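Local coordinates for probable ABC transporter phosphite binding protein PhnD1 (Prochlorococcus marinus str. MIT 9301, PDB 5LQ5) that binds inorganic phosphite strongly, and methylphosphonate and phosphate only very weakly, probably as the solute-binding component of an ABC transporter, at residues Val5-Ala10 / Asp57-Trp62; Asn45-Val50 / Ser123-Ser128; Lys88-Val93 / Pro201-Tyr206; Leu100-Ile105 / Glu195-Thr200. All blocks are in the same frame, centred on the assembly; numbering follows the deposited sequence. Where two conformers were deposited one is given.

Contact 1: Val5-Ala10 / Asp57-Trp62; sequences VLKVGA and DLDLVW
Backbone hydrogen bonds carry most of the pairing between Val-5–Ala-10 and Asp-57–Trp-62. Gly-9 N gives to Leu-60 O (2.9 Å) and Gly-9 O takes from Trp-62 N (3.0 Å), the second donor standing above the carbonyl plane. Lys-7 O is gripped twice, by Asp-59 N at 2.8 Å and by Leu-60 N at 3.2 Å. Such a ladder joins parallel neighbours, here strands 5-10 and 60-63 inside a mixed sheet whose next strand on the far side of 5-10 is 37-40; helices 16-34 and 46-54 lie between the two in the chain, as in the crossovers of periplasmic binding proteins. Charged groups extend the pairing before the strand of Leu-60 begins. Asp-59 OD2 accepts from Lys-7 N (2.9 Å) through its anti lone pair, and Lys-7, bent late in its chain, brings NZ back to Val-5 O (3.1 Å) and into a weak salt bridge with the same OD2. Lys-7 NZ also bonds to Asn-2 O, Asp-59 OD1 forms a salt bridge with Arg-217, and a water bridges NZ to OD1. Apolar contact is lighter: Ala-10 CB meets Trp-62 CB at 4.0 Å, while a side chain at Gly-9 would clash with Leu-58 CD1.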
loop_
_atom_site.group_PDB
_atom_site.type_symbol
_atom_site.label_atom_id
_atom_site.label_comp_id
_atom_site.label_asym_id
_atom_site.label_seq_id
_atom_site.Cartn_x
_atom_site.Cartn_y
_atom_site.Cartn_z
ATOM N N VAL A 5 2.155 22.309 -12.649
ATOM C CA VAL A 5 2.172 20.867 -12.915
ATOM C C VAL A 5 1.524 20.135 -11.735
ATOM O O VAL A 5 1.893 20.371 -10.551
ATOM C CB VAL A 5 3.602 20.350 -13.076
ATOM C CG1 VAL A 5 3.600 18.850 -13.330
ATOM C CG2 VAL A 5 4.314 21.082 -14.215
ATOM N N LEU A 6 0.570 19.261 -12.043
ATOM C CA LEU A 6 -0.043 18.376 -11.044
ATOM C C LEU A 6 0.883 17.151 -10.871
ATOM O O LEU A 6 1.068 16.368 -11.774
ATOM C CB LEU A 6 -1.459 17.905 -11.450
ATOM C CG LEU A 6 -2.242 17.118 -10.394
ATOM C CD1 LEU A 6 -2.710 18.004 -9.250
ATOM C CD2 LEU A 6 -3.451 16.425 -11.022
ATOM N N LYS A 7 1.403 16.990 -9.671
ATOM C CA LYS A 7 2.473 16.039 -9.386
ATOM C C LYS A 7 1.864 14.867 -8.633
ATOM O O LYS A 7 1.303 15.029 -7.566
ATOM C CB LYS A 7 3.580 16.721 -8.582
ATOM C CG LYS A 7 4.258 17.885 -9.327
ATOM C CD LYS A 7 5.167 18.685 -8.402
ATOM C CE LYS A 7 5.112 20.170 -8.728
ATOM N NZ LYS A 7 3.859 20.800 -8.237
ATOM N N VAL A 8 1.913 13.711 -9.270
ATOM C CA VAL A 8 1.392 12.445 -8.782
ATOM C C VAL A 8 2.505 11.662 -8.114
ATOM O O VAL A 8 3.627 11.586 -8.610
ATOM C CB VAL A 8 0.745 11.622 -9.918
ATOM C CG1 VAL A 8 0.352 10.206 -9.501
ATOM C CG2 VAL A 8 -0.485 12.339 -10.471
ATOM N N GLY A 9 2.212 11.139 -6.935
ATOM C CA GLY A 9 3.149 10.272 -6.202
ATOM C C GLY A 9 2.452 9.008 -5.698
ATOM O O GLY A 9 1.215 8.827 -5.838
ATOM N N ALA A 10 3.248 8.141 -5.113
ATOM C CA ALA A 10 2.753 6.877 -4.597
ATOM C C ALA A 10 3.754 6.254 -3.648
ATOM O O ALA A 10 4.960 6.324 -3.865
ATOM C CB ALA A 10 2.492 5.930 -5.730
ATOM N N ASP A 57 5.864 18.869 -2.718
ATOM C CA ASP A 57 6.539 18.305 -3.885
ATOM C C ASP A 57 5.632 17.325 -4.624
ATOM O O ASP A 57 5.900 17.010 -5.772
ATOM C CB ASP A 57 7.841 17.598 -3.497
ATOM C CG ASP A 57 8.963 18.580 -3.139
ATOM O OD1 ASP A 57 10.028 18.466 -3.761
ATOM O OD2 ASP A 57 8.803 19.459 -2.270
ATOM N N LEU A 58 4.599 16.842 -3.923
ATOM C CA LEU A 58 3.590 15.922 -4.458
ATOM C C LEU A 58 2.174 16.449 -4.159
ATOM O O LEU A 58 1.888 16.894 -3.059
ATOM C CB LEU A 58 3.766 14.523 -3.848
ATOM C CG LEU A 58 5.120 13.854 -4.009
ATOM C CD1 LEU A 58 5.169 12.592 -3.160
ATOM C CD2 LEU A 58 5.444 13.545 -5.464
ATOM N N ASP A 59 1.307 16.415 -5.169
ATOM C CA ASP A 59 -0.050 16.947 -5.062
ATOM C C ASP A 59 -1.164 15.941 -4.853
ATOM O O ASP A 59 -2.170 16.262 -4.239
ATOM C CB ASP A 59 -0.407 17.716 -6.335
ATOM C CG ASP A 59 0.494 18.909 -6.556
ATOM O OD1 ASP A 59 0.757 19.644 -5.570
ATOM O OD2 ASP A 59 0.924 19.103 -7.721
ATOM N N LEU A 60 -0.987 14.763 -5.414
ATOM C CA LEU A 60 -1.976 13.711 -5.450
ATOM C C LEU A 60 -1.224 12.398 -5.298
ATOM O O LEU A 60 -0.400 12.062 -6.140
ATOM C CB LEU A 60 -2.719 13.711 -6.773
ATOM C CG LEU A 60 -3.726 12.572 -6.971
ATOM C CD1 LEU A 60 -4.908 12.652 -6.011
ATOM C CD2 LEU A 60 -4.202 12.630 -8.423
ATOM N N VAL A 61 -1.457 11.687 -4.213
ATOM C CA VAL A 61 -0.628 10.530 -3.829
ATOM C C VAL A 61 -1.465 9.322 -3.476
ATOM O O VAL A 61 -2.449 9.434 -2.755
ATOM C CB VAL A 61 0.291 10.865 -2.642
ATOM C CG1 VAL A 61 1.134 9.683 -2.211
ATOM C CG2 VAL A 61 1.217 12.016 -2.980
ATOM N N TRP A 62 -1.076 8.186 -4.037
ATOM C CA TRP A 62 -1.588 6.856 -3.701
ATOM C C TRP A 62 -0.886 6.358 -2.444
ATOM O O TRP A 62 0.299 5.983 -2.481
ATOM C CB TRP A 62 -1.384 5.935 -4.862
ATOM C CG TRP A 62 -1.915 4.545 -4.744
ATOM C CD1 TRP A 62 -1.169 3.398 -4.698
ATOM C CD2 TRP A 62 -3.272 4.139 -4.669
ATOM N NE1 TRP A 62 -1.982 2.290 -4.629
ATOM C CE2 TRP A 62 -3.280 2.715 -4.601
ATOM C CE3 TRP A 62 -4.493 4.821 -4.630
ATOM C CZ2 TRP A 62 -4.458 1.973 -4.502
ATOM C CZ3 TRP A 62 -5.674 4.064 -4.535
ATOM C CH2 TRP A 62 -5.631 2.650 -4.491
HETATM O O HOH W 1 2.847 21.239 -5.592
#

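Contact 2: Asn45-Val50 / Ser123-Ser128; sequences NYIAAV and SENSTS. With PO3 (phosphite ion), chain B.
Phosphite O3 is gripped by two hydroxyls, Tyr-46 OH at 2.6 Å and Ser-126 OG at 2.7 Å, one from each segment, so the ion itself joins Asn-45–Val-50 to Ser-123–Ser-128. The other two oxygens are each held by a backbone N-H and a hydroxyl of a single residue: O2 by Thr-127, and O1 by Ser-128. His-158 adds a further hydrogen bond to the ion. Tyr-46, with CG anti to its carbonyl carbon, reaches lengthwise past the turn, and Ser-123 CB sits over the centre of one ring face, 3.6 Å from the centroid, as a CH-pi contact. Ser-123 OG is turned back to accept from Asn-125 N at 3.1 Å, an ST turn that helps set the rotation of the group lying against the ring. Water links Tyr-46 OH to Ser-123 N, and a second water lies between Tyr-46 N and Ser-123 OG. A phenylalanine in place of Tyr-46 would lack the hydroxyl, and so would probably weaken the hold on O3 and the water link to Ser-123 N. Farther out, Ile-47 CG1 packs on Asn-125 ND2 at 3.4 Å; the amide is held by Lys-272 at OD1 and Leu-275 at ND2. Ser-126 is the N-cap of helix 127-139: an anion site at a helix N-terminus, whose dipole probably adds to the attraction, in the phosphite pocket of a periplasmic binding protein.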
loop_
_atom_site.group_PDB
_atom_site.type_symbol
_atom_site.label_atom_id
_atom_site.label_comp_id
_atom_site.label_asym_id
_atom_site.label_seq_id
_atom_site.Cartn_x
_atom_site.Cartn_y
_atom_site.Cartn_z
ATOM N N ASN A 45 11.201 5.850 -0.637
ATOM C CA ASN A 45 10.618 5.020 0.443
ATOM C C ASN A 45 9.286 5.612 0.917
ATOM O O ASN A 45 8.853 6.657 0.411
ATOM C CB ASN A 45 11.628 4.788 1.568
ATOM C CG ASN A 45 12.098 6.067 2.237
ATOM O OD1 ASN A 45 11.349 7.050 2.352
ATOM N ND2 ASN A 45 13.351 6.077 2.668
ATOM N N TYR A 46 8.607 4.913 1.835
ATOM C CA TYR A 46 7.301 5.373 2.291
ATOM C C TYR A 46 7.397 6.721 3.008
ATOM O O TYR A 46 6.523 7.543 2.860
ATOM C CB TYR A 46 6.659 4.379 3.229
ATOM C CG TYR A 46 5.977 3.137 2.618
ATOM C CD1 TYR A 46 4.725 2.719 3.073
ATOM C CD2 TYR A 46 6.592 2.350 1.660
ATOM C CE1 TYR A 46 4.132 1.591 2.583
ATOM C CE2 TYR A 46 6.024 1.168 1.216
ATOM C CZ TYR A 46 4.779 0.796 1.656
ATOM O OH TYR A 46 4.170 -0.364 1.209
ATOM N N ILE A 47 8.472 6.931 3.775
ATOM C CA ILE A 47 8.620 8.195 4.487
ATOM C C ILE A 47 8.700 9.336 3.494
ATOM O O ILE A 47 8.122 10.393 3.710
ATOM C CB ILE A 47 9.822 8.172 5.437
ATOM C CG1 ILE A 47 9.488 7.320 6.631
ATOM C CG2 ILE A 47 10.199 9.577 5.894
ATOM C CD1 ILE A 47 10.698 6.977 7.496
ATOM N N ALA A 48 9.418 9.110 2.415
ATOM C CA ALA A 48 9.595 10.140 1.371
ATOM C C ALA A 48 8.257 10.515 0.709
ATOM O O ALA A 48 8.082 11.640 0.222
ATOM C CB ALA A 48 10.610 9.713 0.327
ATOM N N ALA A 49 7.346 9.562 0.621
ATOM C CA ALA A 49 6.011 9.857 0.092
ATOM C C ALA A 49 5.241 10.810 1.013
ATOM O O ALA A 49 4.661 11.805 0.569
ATOM C CB ALA A 49 5.250 8.566 -0.155
ATOM N N VAL A 50 5.314 10.520 2.311
ATOM C CA VAL A 50 4.673 11.362 3.318
ATOM C C VAL A 50 5.330 12.755 3.335
ATOM O O VAL A 50 4.655 13.799 3.293
ATOM C CB VAL A 50 4.694 10.717 4.704
ATOM C CG1 VAL A 50 4.102 11.709 5.718
ATOM C CG2 VAL A 50 3.886 9.418 4.690
ATOM N N SER A 123 7.741 -2.519 4.411
ATOM C CA SER A 123 8.132 -1.227 4.979
ATOM C C SER A 123 7.713 -1.104 6.424
ATOM O O SER A 123 6.632 -1.543 6.791
ATOM C CB SER A 123 7.512 -0.068 4.202
ATOM O OG SER A 123 7.769 1.202 4.844
ATOM N N GLU A 124 8.541 -0.407 7.198
ATOM C CA GLU A 124 8.181 -0.120 8.591
ATOM C C GLU A 124 6.830 0.590 8.671
ATOM O O GLU A 124 6.140 0.450 9.662
ATOM C CB GLU A 124 9.227 0.815 9.221
ATOM C CG GLU A 124 10.638 0.204 9.392
ATOM C CD GLU A 124 11.578 0.354 8.195
ATOM O OE1 GLU A 124 11.122 0.648 7.052
ATOM O OE2 GLU A 124 12.810 0.165 8.413
ATOM N N ASN A 125 6.459 1.340 7.609
ATOM C CA ASN A 125 5.233 2.146 7.567
ATOM C C ASN A 125 4.142 1.554 6.697
ATOM O O ASN A 125 3.173 2.227 6.352
ATOM C CB ASN A 125 5.587 3.601 7.148
ATOM C CG ASN A 125 6.363 4.339 8.228
ATOM O OD1 ASN A 125 6.008 4.308 9.375
ATOM N ND2 ASN A 125 7.405 4.980 7.846
ATOM N N SER A 126 4.289 0.283 6.383
ATOM C CA SER A 126 3.263 -0.457 5.580
ATOM C C SER A 126 2.091 -0.945 6.437
ATOM O O SER A 126 2.285 -1.493 7.529
ATOM C CB SER A 126 3.885 -1.651 4.859
ATOM O OG SER A 126 2.878 -2.366 4.156
ATOM N N THR A 127 0.883 -0.685 5.966
ATOM C CA THR A 127 -0.325 -1.191 6.591
ATOM C C THR A 127 -0.418 -2.725 6.488
ATOM O O THR A 127 -0.513 -3.427 7.508
ATOM C CB THR A 127 -1.583 -0.550 5.952
ATOM O OG1 THR A 127 -1.350 0.869 5.732
ATOM C CG2 THR A 127 -2.789 -0.752 6.884
ATOM N N SER A 128 -0.406 -3.197 5.241
ATOM C CA SER A 128 -0.550 -4.626 4.925
ATOM C C SER A 128 0.718 -5.468 5.088
ATOM O O SER A 128 0.660 -6.688 5.190
ATOM C CB SER A 128 -1.107 -4.786 3.527
ATOM O OG SER A 128 -0.181 -4.398 2.527
HETATM P P PO3 B . 0.390 -0.551 2.430
HETATM O O1 PO3 B . -0.554 -1.752 2.768
HETATM O O2 PO3 B . 0.415 0.592 3.526
HETATM O O3 PO3 B . 1.823 -1.042 2.084
HETATM O O HOH W 2 5.723 -2.654 2.127
HETATM O O HOH W 3 9.636 2.402 3.336
#

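Contact 3: Lys88-Val93 / Pro201-Tyr206; sequences KEFKSV and PEYVDY. With PO3 (phosphite ion), chain B.
Three aromatic side chains, each turned differently, set the form of the meeting between Lys-88–Val-93 and Pro-201–Tyr-206. The Phe-90 ring, its CG anti to the backbone N, receives the edge of Tyr-206 on one face, a T-shaped pair with planes at 66° and centroids 5.5 Å apart. Tyr-203 takes the crowded first torsion (chi1 52°), which folds its ring beneath the Phe-90 backbone: Phe-90 O stands 3.4 Å above the plane of the Tyr-203 ring, over its centre. The Tyr-203 hydroxyl meets the Phe-90 ring at its edge, in plane, and gives its proton to Ser-92 OG at 2.6 Å; Ser-92 OG is bonded in turn to Ser-128 O. A phenylalanine at Tyr-203 would lose this bond and would probably loosen the link from the loop to Ser-92. Reciprocal backbone bonds, Phe-90 N to Tyr-203 O (2.8 Å) and Tyr-203 N to Phe-90 O (2.9 Å), make an isolated antiparallel hydrogen-bonded pair. Asp-205 and Phe-90 cross obliquely, ring and carboxylate planes nearly perpendicular (87°), with Asp-205 OD2 3.4 Å from Phe-90 CD2. That same OD2 lies only 2.5 Å from phosphite O1, while OD1 accepts from Gly-65 N. Two oxygens this close would repel if both were charged and bare, so the acid group probably holds a proton, its ionisation shifted by the anion.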
loop_
_atom_site.group_PDB
_atom_site.type_symbol
_atom_site.label_atom_id
_atom_site.label_comp_id
_atom_site.label_asym_id
_atom_site.label_seq_id
_atom_site.Cartn_x
_atom_site.Cartn_y
_atom_site.Cartn_z
ATOM N N LYS A 88 -11.693 -1.224 1.270
ATOM C CA LYS A 88 -12.590 -1.297 2.430
ATOM C C LYS A 88 -12.487 -2.605 3.234
ATOM O O LYS A 88 -12.832 -2.621 4.407
ATOM C CB LYS A 88 -14.069 -1.061 2.035
ATOM C CG LYS A 88 -14.423 0.421 1.853
ATOM C CD LYS A 88 -15.934 0.647 1.839
ATOM C CE LYS A 88 -16.511 0.671 0.451
ATOM N NZ LYS A 88 -17.998 0.608 0.489
ATOM N N GLU A 89 -12.050 -3.667 2.567
ATOM C CA GLU A 89 -11.962 -5.039 3.119
ATOM C C GLU A 89 -10.635 -5.726 2.731
ATOM O O GLU A 89 -10.606 -6.853 2.197
ATOM C CB GLU A 89 -13.173 -5.899 2.695
ATOM C CG GLU A 89 -13.329 -6.099 1.185
ATOM C CD GLU A 89 -14.515 -5.344 0.603
ATOM O OE1 GLU A 89 -14.600 -4.121 0.826
ATOM O OE2 GLU A 89 -15.374 -5.967 -0.064
ATOM N N PHE A 90 -9.544 -5.009 3.017
ATOM C CA PHE A 90 -8.209 -5.396 2.559
ATOM C C PHE A 90 -7.640 -6.458 3.516
ATOM O O PHE A 90 -7.956 -6.473 4.689
ATOM C CB PHE A 90 -7.284 -4.176 2.471
ATOM C CG PHE A 90 -6.213 -4.312 1.433
ATOM C CD1 PHE A 90 -6.512 -4.086 0.112
ATOM C CD2 PHE A 90 -4.907 -4.713 1.753
ATOM C CE1 PHE A 90 -5.594 -4.274 -0.884
ATOM C CE2 PHE A 90 -3.963 -4.878 0.741
ATOM C CZ PHE A 90 -4.312 -4.671 -0.585
ATOM N N LYS A 91 -6.770 -7.301 2.975
ATOM C CA LYS A 91 -6.142 -8.399 3.709
ATOM C C LYS A 91 -4.643 -8.528 3.432
ATOM O O LYS A 91 -4.160 -8.159 2.365
ATOM C CB LYS A 91 -6.799 -9.749 3.382
ATOM C CG LYS A 91 -8.270 -9.784 3.694
ATOM C CD LYS A 91 -8.860 -11.078 3.145
ATOM C CE LYS A 91 -10.328 -11.199 3.507
ATOM N NZ LYS A 91 -10.832 -12.528 3.071
ATOM N N SER A 92 -3.940 -9.059 4.432
ATOM C CA SER A 92 -2.571 -9.494 4.271
ATOM C C SER A 92 -2.522 -11.010 4.166
ATOM O O SER A 92 -3.443 -11.732 4.581
ATOM C CB SER A 92 -1.708 -9.078 5.458
ATOM O OG SER A 92 -1.728 -7.667 5.679
ATOM N N VAL A 93 -1.387 -11.469 3.672
ATOM C CA VAL A 93 -0.973 -12.862 3.752
ATOM C C VAL A 93 0.358 -12.987 4.465
ATOM O O VAL A 93 1.257 -12.121 4.372
ATOM C CB VAL A 93 -0.877 -13.546 2.372
ATOM C CG1 VAL A 93 -2.257 -13.565 1.732
ATOM C CG2 VAL A 93 0.159 -12.885 1.443
ATOM N N PRO A 201 -7.673 -11.341 8.883
ATOM C CA PRO A 201 -8.905 -10.573 8.836
ATOM C C PRO A 201 -8.760 -9.284 8.019
ATOM O O PRO A 201 -7.644 -8.860 7.689
ATOM C CB PRO A 201 -9.161 -10.227 10.309
ATOM C CG PRO A 201 -8.464 -11.274 11.088
ATOM C CD PRO A 201 -7.230 -11.544 10.281
ATOM N N GLU A 202 -9.905 -8.715 7.694
ATOM C CA GLU A 202 -10.012 -7.483 6.885
ATOM C C GLU A 202 -9.761 -6.207 7.678
ATOM O O GLU A 202 -10.024 -6.145 8.885
ATOM C CB GLU A 202 -11.408 -7.350 6.258
ATOM C CG GLU A 202 -11.763 -8.484 5.302
ATOM C CD GLU A 202 -13.255 -8.782 5.198
ATOM O OE1 GLU A 202 -13.991 -8.664 6.198
ATOM O OE2 GLU A 202 -13.698 -9.163 4.097
ATOM N N TYR A 203 -9.289 -5.195 6.955
ATOM C CA TYR A 203 -9.014 -3.857 7.492
ATOM C C TYR A 203 -9.043 -2.870 6.298
ATOM O O TYR A 203 -9.099 -3.286 5.152
ATOM C CB TYR A 203 -7.663 -3.802 8.278
ATOM C CG TYR A 203 -6.521 -4.349 7.483
ATOM C CD1 TYR A 203 -5.862 -3.527 6.565
ATOM C CD2 TYR A 203 -6.136 -5.698 7.581
ATOM C CE1 TYR A 203 -4.838 -4.019 5.783
ATOM C CE2 TYR A 203 -5.096 -6.197 6.805
ATOM C CZ TYR A 203 -4.464 -5.350 5.888
ATOM O OH TYR A 203 -3.450 -5.820 5.080
ATOM N N VAL A 204 -8.960 -1.567 6.582
ATOM C CA VAL A 204 -8.972 -0.542 5.507
ATOM C C VAL A 204 -7.531 -0.252 5.067
ATOM O O VAL A 204 -6.635 -0.271 5.891
ATOM C CB VAL A 204 -9.659 0.771 5.943
ATOM C CG1 VAL A 204 -8.829 1.546 6.941
ATOM C CG2 VAL A 204 -9.940 1.635 4.746
ATOM N N ASP A 205 -7.310 0.058 3.790
ATOM C CA ASP A 205 -5.941 0.303 3.324
ATOM C C ASP A 205 -5.831 1.477 2.334
ATOM O O ASP A 205 -5.846 2.657 2.750
ATOM C CB ASP A 205 -5.279 -1.001 2.854
ATOM C CG ASP A 205 -3.728 -0.903 2.804
ATOM O OD1 ASP A 205 -3.166 0.216 2.991
ATOM O OD2 ASP A 205 -3.067 -1.967 2.670
ATOM N N TYR A 206 -5.611 1.176 1.055
ATOM C CA TYR A 206 -5.110 2.199 0.151
ATOM C C TYR A 206 -6.121 3.267 -0.206
ATOM O O TYR A 206 -7.325 3.011 -0.259
ATOM C CB TYR A 206 -4.596 1.585 -1.145
ATOM C CG TYR A 206 -3.382 0.699 -1.032
ATOM C CD1 TYR A 206 -2.146 1.174 -1.421
ATOM C CD2 TYR A 206 -3.462 -0.626 -0.623
ATOM C CE1 TYR A 206 -1.012 0.394 -1.376
ATOM C CE2 TYR A 206 -2.320 -1.443 -0.552
ATOM C CZ TYR A 206 -1.105 -0.941 -0.963
ATOM O OH TYR A 206 0.001 -1.796 -0.891
HETATM P P PO3 B . 0.390 -0.551 2.430
HETATM O O1 PO3 B . -0.554 -1.752 2.768
HETATM O O2 PO3 B . 0.415 0.592 3.526
HETATM O O3 PO3 B . 1.823 -1.042 2.084
#

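Contact 4: Leu100-Ile105 / Glu195-Thr200; sequences LELNSI and ELFWIT
Ile-105 is the bump of this contact, and the hollow it fills lies between two aromatic rings of Glu-195–Thr-200. Its CG1 takes the crowded position between backbone N and carbonyl carbon (chi1 57°), which sends the longer branch in between Phe-197 and Trp-198. CG1 comes over one face of the Phe-197 ring, 4.0 Å from the centroid and displaced toward the rim, while CD1 reaches over the five-membered ring of Trp-198, 4.1 Å from its centroid, so that two CH-pi contacts share one side chain. The other branch, CG2, rests on Phe-197 CZ at 3.7 Å. Leu-102 CD1 approaches the same ring obliquely, 3.9 Å from Phe-197 CE1, and Ser-104 CB fits against the backbone oxygens of Leu-196 and Phe-197. One backbone bond ties the loop to the strand beside this insertion: Ile-105 N gives to Phe-197 O at 3.0 Å and almost straight, 174°. Phe-197 and Trp-198, consecutive in the chain, both lie opposite Phe-94 of strand 92-97, a classic beta bulge in the outermost strand of the five-stranded sheet, here packed over by the loop between strands 92-97 and 119-121, whose Ile-105 lies against both rings.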
loop_
_atom_site.group_PDB
_atom_site.type_symbol
_atom_site.label_atom_id
_atom_site.label_comp_id
_atom_site.label_asym_id
_atom_site.label_seq_id
_atom_site.Cartn_x
_atom_site.Cartn_y
_atom_site.Cartn_z
ATOM N N LEU A 100 10.798 -25.143 5.073
ATOM C CA LEU A 100 10.432 -25.350 6.481
ATOM C C LEU A 100 9.461 -26.507 6.690
ATOM O O LEU A 100 9.281 -26.998 7.809
ATOM C CB LEU A 100 9.728 -24.139 7.036
ATOM C CG LEU A 100 10.475 -22.829 7.145
ATOM C CD1 LEU A 100 9.402 -21.846 7.555
ATOM C CD2 LEU A 100 11.539 -22.874 8.211
ATOM N N GLU A 101 8.780 -26.873 5.615
ATOM C CA GLU A 101 7.728 -27.909 5.652
ATOM C C GLU A 101 6.691 -27.611 6.733
ATOM O O GLU A 101 6.243 -28.486 7.457
ATOM C CB GLU A 101 8.338 -29.302 5.807
ATOM C CG GLU A 101 8.979 -29.739 4.503
ATOM C CD GLU A 101 9.810 -31.000 4.597
ATOM O OE1 GLU A 101 9.985 -31.563 5.699
ATOM O OE2 GLU A 101 10.307 -31.428 3.538
ATOM N N LEU A 102 6.313 -26.346 6.814
ATOM C CA LEU A 102 5.325 -25.902 7.791
ATOM C C LEU A 102 3.970 -25.899 7.146
ATOM O O LEU A 102 3.782 -25.282 6.089
ATOM C CB LEU A 102 5.609 -24.463 8.265
ATOM C CG LEU A 102 6.114 -24.117 9.657
ATOM C CD1 LEU A 102 5.973 -22.605 9.777
ATOM C CD2 LEU A 102 5.393 -24.791 10.815
ATOM N N ASN A 103 3.014 -26.550 7.790
ATOM C CA ASN A 103 1.645 -26.574 7.281
ATOM C C ASN A 103 0.957 -25.246 7.516
ATOM O O ASN A 103 1.223 -24.569 8.500
ATOM C CB ASN A 103 0.855 -27.709 7.939
ATOM C CG ASN A 103 1.394 -29.080 7.545
ATOM O OD1 ASN A 103 1.787 -29.297 6.395
ATOM N ND2 ASN A 103 1.435 -30.003 8.498
ATOM N N SER A 104 0.110 -24.865 6.562
ATOM C CA SER A 104 -0.750 -23.665 6.687
ATOM C C SER A 104 -1.667 -23.777 7.885
ATOM O O SER A 104 -2.005 -24.871 8.331
ATOM C CB SER A 104 -1.532 -23.354 5.403
ATOM O OG SER A 104 -2.466 -24.364 5.076
ATOM N N ILE A 105 -2.082 -22.625 8.363
ATOM C CA ILE A 105 -2.963 -22.485 9.523
ATOM C C ILE A 105 -4.305 -21.850 9.123
ATOM O O ILE A 105 -4.426 -21.200 8.075
ATOM C CB ILE A 105 -2.300 -21.712 10.681
ATOM C CG1 ILE A 105 -1.827 -20.319 10.214
ATOM C CG2 ILE A 105 -1.128 -22.510 11.245
ATOM C CD1 ILE A 105 -1.558 -19.365 11.341
ATOM N N GLU A 195 5.010 -20.740 -0.032
ATOM C CA GLU A 195 3.678 -21.274 0.261
ATOM C C GLU A 195 2.893 -20.265 1.092
ATOM O O GLU A 195 3.443 -19.615 1.989
ATOM C CB GLU A 195 3.755 -22.581 1.071
ATOM C CG GLU A 195 4.288 -23.786 0.325
ATOM C CD GLU A 195 3.229 -24.550 -0.473
ATOM O OE1 GLU A 195 2.145 -24.001 -0.780
ATOM O OE2 GLU A 195 3.484 -25.730 -0.791
ATOM N N LEU A 196 1.608 -20.152 0.804
ATOM C CA LEU A 196 0.669 -19.406 1.662
ATOM C C LEU A 196 0.531 -20.094 3.011
ATOM O O LEU A 196 0.200 -21.296 3.087
ATOM C CB LEU A 196 -0.706 -19.226 1.001
ATOM C CG LEU A 196 -1.812 -18.570 1.837
ATOM C CD1 LEU A 196 -1.504 -17.080 2.007
ATOM C CD2 LEU A 196 -3.193 -18.752 1.226
ATOM N N PHE A 197 0.699 -19.295 4.056
ATOM C CA PHE A 197 0.635 -19.738 5.470
ATOM C C PHE A 197 -0.657 -19.352 6.157
ATOM O O PHE A 197 -1.285 -20.186 6.821
ATOM C CB PHE A 197 1.873 -19.282 6.267
ATOM C CG PHE A 197 1.926 -19.779 7.696
ATOM C CD1 PHE A 197 2.160 -21.110 7.986
ATOM C CD2 PHE A 197 1.754 -18.913 8.763
ATOM C CE1 PHE A 197 2.198 -21.556 9.294
ATOM C CE2 PHE A 197 1.830 -19.350 10.066
ATOM C CZ PHE A 197 2.024 -20.705 10.338
ATOM N N TRP A 198 -1.049 -18.091 6.013
ATOM C CA TRP A 198 -2.268 -17.559 6.640
ATOM C C TRP A 198 -2.776 -16.319 5.918
ATOM O O TRP A 198 -1.976 -15.509 5.447
ATOM C CB TRP A 198 -2.058 -17.271 8.129
ATOM C CG TRP A 198 -3.274 -16.986 8.924
ATOM C CD1 TRP A 198 -4.341 -17.829 9.098
ATOM C CD2 TRP A 198 -3.554 -15.829 9.718
ATOM N NE1 TRP A 198 -5.271 -17.262 9.910
ATOM C CE2 TRP A 198 -4.822 -16.032 10.313
ATOM C CE3 TRP A 198 -2.875 -14.623 9.969
ATOM C CZ2 TRP A 198 -5.417 -15.090 11.150
ATOM C CZ3 TRP A 198 -3.476 -13.690 10.817
ATOM C CH2 TRP A 198 -4.739 -13.921 11.375
ATOM N N ILE A 199 -4.102 -16.214 5.832
ATOM C CA ILE A 199 -4.799 -15.013 5.359
ATOM C C ILE A 199 -5.426 -14.315 6.575
ATOM O O ILE A 199 -6.123 -14.921 7.373
ATOM C CB ILE A 199 -5.878 -15.307 4.286
ATOM C CG1 ILE A 199 -5.275 -16.005 3.069
ATOM C CG2 ILE A 199 -6.601 -14.032 3.893
ATOM C CD1 ILE A 199 -6.330 -16.668 2.177
ATOM N N THR A 200 -5.158 -13.017 6.706
ATOM C CA THR A 200 -5.638 -12.231 7.843
ATOM C C THR A 200 -7.103 -11.795 7.748
ATOM O O THR A 200 -7.689 -11.806 6.646
ATOM C CB THR A 200 -4.807 -10.938 8.034
ATOM O OG1 THR A 200 -5.118 -9.957 7.011
ATOM C CG2 THR A 200 -3.269 -11.244 8.039
#

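In the fold
Contacts 1 and 2 are buried, contacts 3 and 4 only partly so, with contact 4 the farthest from the chain centre. Contacts 1 and 4 involve different sheets: the first pairs neighbouring strands of the six-stranded sheet by backbone bonding, the second covers an edge strand of the five-stranded one with apolar side chains. Between them lie contacts 2 and 3, which share the phosphite and touch each other through Ser-128 and Ser-92; their chemistry is that of hydroxyls, N-H groups and an acid. Contact 1 reaches this site through the packing of Trp-62 on Tyr-206, whereas contact 4 meets contact 3 along adjacent strands 92-97 and 194-199.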